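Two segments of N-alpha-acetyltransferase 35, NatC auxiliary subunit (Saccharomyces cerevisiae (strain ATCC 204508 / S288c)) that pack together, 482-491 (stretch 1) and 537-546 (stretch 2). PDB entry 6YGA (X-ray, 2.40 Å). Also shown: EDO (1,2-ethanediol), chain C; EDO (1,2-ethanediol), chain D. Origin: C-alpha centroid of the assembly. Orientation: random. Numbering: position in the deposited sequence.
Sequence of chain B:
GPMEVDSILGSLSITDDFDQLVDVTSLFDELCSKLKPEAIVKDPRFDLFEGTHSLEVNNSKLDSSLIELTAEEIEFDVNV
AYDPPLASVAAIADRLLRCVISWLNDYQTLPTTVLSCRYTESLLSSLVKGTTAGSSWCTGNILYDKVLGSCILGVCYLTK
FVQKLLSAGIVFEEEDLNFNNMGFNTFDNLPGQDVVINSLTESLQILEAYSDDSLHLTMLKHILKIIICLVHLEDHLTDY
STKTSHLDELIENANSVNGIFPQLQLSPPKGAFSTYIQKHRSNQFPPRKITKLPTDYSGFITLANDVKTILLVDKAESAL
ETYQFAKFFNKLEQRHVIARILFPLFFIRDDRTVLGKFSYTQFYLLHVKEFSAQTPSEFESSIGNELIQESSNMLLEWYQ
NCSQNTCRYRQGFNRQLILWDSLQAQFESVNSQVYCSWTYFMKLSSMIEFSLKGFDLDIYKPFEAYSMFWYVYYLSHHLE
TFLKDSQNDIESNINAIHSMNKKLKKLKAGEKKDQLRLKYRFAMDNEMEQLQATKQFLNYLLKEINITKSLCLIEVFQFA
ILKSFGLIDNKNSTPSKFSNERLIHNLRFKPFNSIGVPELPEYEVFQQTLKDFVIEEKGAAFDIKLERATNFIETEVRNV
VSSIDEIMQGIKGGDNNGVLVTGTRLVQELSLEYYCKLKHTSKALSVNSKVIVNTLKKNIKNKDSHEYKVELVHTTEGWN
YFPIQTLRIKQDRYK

Stretch 1, residues 482-491: FLKDSQNDIE
Stretch 2, residues 537-546: FLNYLLKEIN

Both stretches are helical throughout, and each helix runs on past its ends; phi/psi values cluster near -65/-40, with i to i+4 backbone hydrogen bonds such as Gln487 N to Leu483 O (2.9 Å) and Leu542 N to Leu538 O (2.9 Å). The axes approach to 9.8 Å and run nearly antiparallel, at 161° between N-to-C directions. Two CA pairs fix the register: Leu483 CA to Leu542 CA, 6.6 Å, and Gln487 CA to Leu538 CA, 6.3 Å. The contact buries 438 Å², both sides summed.

Leu483 covers the most surface. Its CA-to-CB bond points toward the partner helix, and its m,t rotamer (chi1 -72°, chi2 175°) places the side chain as a knob among Leu538, Leu541, Leu542 and Ile545. The evidence is apolar contact on several sides: Leu483 CB to Leu542 CD2 3.6 Å, Leu483 CD1 to Leu541 CB 3.8 Å, Leu483 CD2 to Leu538 CD2 4.0 Å, and Leu483 CD1 to Ile545 CG2 4.1 Å. A branched aliphatic side chain suits this buried, greasy hole.

Leu538 returns the arrangement. Also m,t (-65°, 174°) and with its CA-to-CB bond pointing toward stretch 1, it sits among Leu483, Ser486, Gln487 and Ile490. Leu538 CD1 lies 3.9 Å from Ile490 CG1 and 4.1 Å from Ser486 CB; the small serine side chain turns its hydroxyl back along its own helix, with Ser486 OG donating to Phe482 O at 2.9 Å.

Gln487 lies beside the leucines and reaches the partly exposed Asn539. With chi1 -165°, chi2 179° and chi3 56°, its extended chain lets Gln487 NE2 donate to Asn539 OD1 at 3.1 Å (N-H...O angle 138°), while Gln487 OE1 lies 3.3 Å from Leu542 CD1. The Gln487 NE2 to Asn539 OD1 bond is the only hydrogen bond between the stretches; the rest of the contact is van der Waals packing, mostly made by the leucines.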

# COMPACT_ATOMS: atom_id res chain seq x y z
N PHE B 482 18.90 13.75 25.01
CA PHE B 482 19.28 12.37 25.32
C PHE B 482 20.61 12.01 24.66
O PHE B 482 21.48 11.41 25.29
CB PHE B 482 18.17 11.42 24.87
CG PHE B 482 18.57 9.98 24.84
CD1 PHE B 482 18.60 9.22 26.00
CD2 PHE B 482 18.89 9.36 23.63
CE1 PHE B 482 18.96 7.88 25.97
CE2 PHE B 482 19.25 8.03 23.59
CZ PHE B 482 19.28 7.29 24.76
N LEU B 483 20.78 12.37 23.38
CA LEU B 483 22.03 12.04 22.70
C LEU B 483 23.21 12.80 23.29
O LEU B 483 24.32 12.26 23.37
CB LEU B 483 21.91 12.34 21.21
CG LEU B 483 21.02 11.41 20.38
CD1 LEU B 483 20.92 11.93 18.97
CD2 LEU B 483 21.55 9.97 20.40
N LYS B 484 22.99 14.04 23.71
CA LYS B 484 24.09 14.83 24.28
C LYS B 484 24.57 14.22 25.59
O LYS B 484 25.78 14.15 25.85
CB LYS B 484 23.66 16.28 24.48
CG LYS B 484 24.80 17.22 24.80
CD LYS B 484 25.82 17.24 23.67
CE LYS B 484 27.10 17.95 24.06
NZ LYS B 484 28.04 18.00 22.91
N ASP B 485 23.63 13.78 26.44
CA ASP B 485 24.00 13.10 27.67
C ASP B 485 24.70 11.78 27.38
O ASP B 485 25.67 11.42 28.06
CB ASP B 485 22.76 12.87 28.53
CG ASP B 485 22.09 14.17 28.96
OD1 ASP B 485 22.68 15.26 28.74
OD2 ASP B 485 20.98 14.11 29.51
N SER B 486 24.22 11.04 26.37
CA SER B 486 24.89 9.80 25.98
C SER B 486 26.34 10.06 25.58
O SER B 486 27.24 9.30 25.96
CB SER B 486 24.13 9.12 24.84
OG SER B 486 22.81 8.79 25.22
N GLN B 487 26.58 11.12 24.81
CA GLN B 487 27.93 11.41 24.35
C GLN B 487 28.81 11.92 25.49
O GLN B 487 30.03 11.70 25.47
CB GLN B 487 27.90 12.43 23.21
CG GLN B 487 29.21 12.51 22.44
CD GLN B 487 29.16 13.51 21.30
OE1 GLN B 487 28.86 14.68 21.50
NE2 GLN B 487 29.46 13.04 20.10
N ASN B 488 28.22 12.59 26.48
CA ASN B 488 28.99 13.00 27.65
C ASN B 488 29.45 11.80 28.46
O ASN B 488 30.58 11.79 28.98
CB ASN B 488 28.17 13.96 28.52
CG ASN B 488 27.92 15.30 27.85
OD1 ASN B 488 28.65 15.70 26.93
ND2 ASN B 488 26.90 16.01 28.31
N ASP B 489 28.61 10.77 28.59
CA ASP B 489 29.02 9.56 29.28
C ASP B 489 30.16 8.86 28.55
O ASP B 489 31.10 8.36 29.17
CB ASP B 489 27.84 8.61 29.44
CG ASP B 489 26.84 9.09 30.47
OD1 ASP B 489 27.14 10.08 31.16
OD2 ASP B 489 25.76 8.48 30.58
N ILE B 490 30.09 8.83 27.21
CA ILE B 490 31.18 8.26 26.42
C ILE B 490 32.47 9.02 26.67
O ILE B 490 33.53 8.43 26.89
CB ILE B 490 30.81 8.24 24.93
CG1 ILE B 490 29.55 7.40 24.69
CG2 ILE B 490 31.98 7.72 24.11
CD1 ILE B 490 29.71 5.94 25.07
N GLU B 491 32.40 10.36 26.62
CA GLU B 491 33.58 11.18 26.84
C GLU B 491 34.13 10.97 28.24
O GLU B 491 35.35 10.97 28.44
CB GLU B 491 33.25 12.65 26.59
CG GLU B 491 33.79 13.18 25.27
CD GLU B 491 35.30 13.34 25.29
OE1 GLU B 491 35.85 13.70 26.35
OE2 GLU B 491 35.94 13.12 24.24
N PHE B 537 30.08 8.28 16.14
CA PHE B 537 28.73 7.96 15.69
C PHE B 537 27.71 8.90 16.32
O PHE B 537 26.86 9.46 15.62
CB PHE B 537 28.41 6.50 16.00
CG PHE B 537 26.98 6.11 15.72
CD1 PHE B 537 26.36 6.48 14.54
CD2 PHE B 537 26.27 5.35 16.63
CE1 PHE B 537 25.05 6.11 14.28
CE2 PHE B 537 24.96 4.98 16.38
CZ PHE B 537 24.35 5.36 15.20
N LEU B 538 27.79 9.09 17.64
CA LEU B 538 26.88 10.02 18.30
C LEU B 538 27.08 11.44 17.79
O LEU B 538 26.14 12.25 17.80
CB LEU B 538 27.07 9.98 19.82
CG LEU B 538 26.71 8.66 20.49
CD1 LEU B 538 27.08 8.67 21.97
CD2 LEU B 538 25.22 8.37 20.32
N ASN B 539 28.29 11.77 17.34
CA ASN B 539 28.52 13.08 16.74
C ASN B 539 27.69 13.26 15.48
O ASN B 539 27.15 14.34 15.23
CB ASN B 539 30.01 13.25 16.43
CG ASN B 539 30.53 14.59 16.87
OD1 ASN B 539 30.92 14.77 18.02
ND2 ASN B 539 30.55 15.54 15.95
N TYR B 540 27.56 12.20 14.68
CA TYR B 540 26.74 12.27 13.47
C TYR B 540 25.25 12.36 13.82
O TYR B 540 24.52 13.14 13.20
CB TYR B 540 27.01 11.06 12.58
CG TYR B 540 25.90 10.79 11.58
CD1 TYR B 540 25.66 11.65 10.52
CD2 TYR B 540 25.11 9.65 11.69
CE1 TYR B 540 24.66 11.40 9.61
CE2 TYR B 540 24.10 9.39 10.78
CZ TYR B 540 23.88 10.27 9.74
OH TYR B 540 22.88 10.03 8.82
N LEU B 541 24.80 11.57 14.79
CA LEU B 541 23.39 11.62 15.19
C LEU B 541 23.02 12.99 15.73
O LEU B 541 21.91 13.49 15.48
CB LEU B 541 23.10 10.54 16.23
CG LEU B 541 23.18 9.09 15.76
CD1 LEU B 541 22.90 8.14 16.91
CD2 LEU B 541 22.21 8.84 14.61
N LEU B 542 23.93 13.63 16.47
CA LEU B 542 23.65 14.96 16.99
C LEU B 542 23.54 15.98 15.86
O LEU B 542 22.68 16.86 15.89
CB LEU B 542 24.74 15.38 17.98
CG LEU B 542 24.59 14.79 19.39
CD1 LEU B 542 25.86 14.99 20.20
CD2 LEU B 542 23.40 15.42 20.09
N LYS B 543 24.41 15.86 14.85
CA LYS B 543 24.32 16.76 13.70
C LYS B 543 23.05 16.53 12.90
O LYS B 543 22.43 17.48 12.42
CB LYS B 543 25.55 16.60 12.80
CG LYS B 543 26.62 17.65 13.03
CD LYS B 543 27.43 17.89 11.77
CE LYS B 543 28.29 19.14 11.92
NZ LYS B 543 27.46 20.35 12.19
N GLU B 544 22.64 15.27 12.75
CA GLU B 544 21.42 14.99 11.99
C GLU B 544 20.18 15.47 12.74
O GLU B 544 19.27 16.05 12.14
CB GLU B 544 21.31 13.51 11.67
CG GLU B 544 20.03 13.16 10.93
CD GLU B 544 20.03 11.78 10.33
OE1 GLU B 544 20.19 10.80 11.08
OE2 GLU B 544 19.88 11.67 9.09
N ILE B 545 20.13 15.23 14.06
CA ILE B 545 18.94 15.61 14.81
C ILE B 545 18.84 17.13 14.94
O ILE B 545 17.74 17.68 15.00
CB ILE B 545 18.92 14.92 16.19
CG1 ILE B 545 17.54 15.07 16.83
CG2 ILE B 545 19.99 15.49 17.11
CD1 ILE B 545 16.41 14.54 15.97
N ASN B 546 19.98 17.82 14.96
CA ASN B 546 19.95 19.28 14.99
C ASN B 546 19.47 19.84 13.66
O ASN B 546 18.84 20.91 13.63
CB ASN B 546 21.32 19.84 15.35
CG ASN B 546 21.52 19.97 16.85
OD1 ASN B 546 20.90 20.83 17.49
ND2 ASN B 546 22.38 19.14 17.41
C1 EDO C . 17.61 15.59 8.95
O1 EDO C . 16.20 15.38 8.96
C2 EDO C . 18.31 14.47 8.19
O2 EDO C . 17.77 13.20 8.56
C1 EDO D . 17.29 8.66 6.53
O1 EDO D . 15.87 8.63 6.33
C2 EDO D . 17.62 9.66 7.64
O2 EDO D . 19.02 9.62 7.92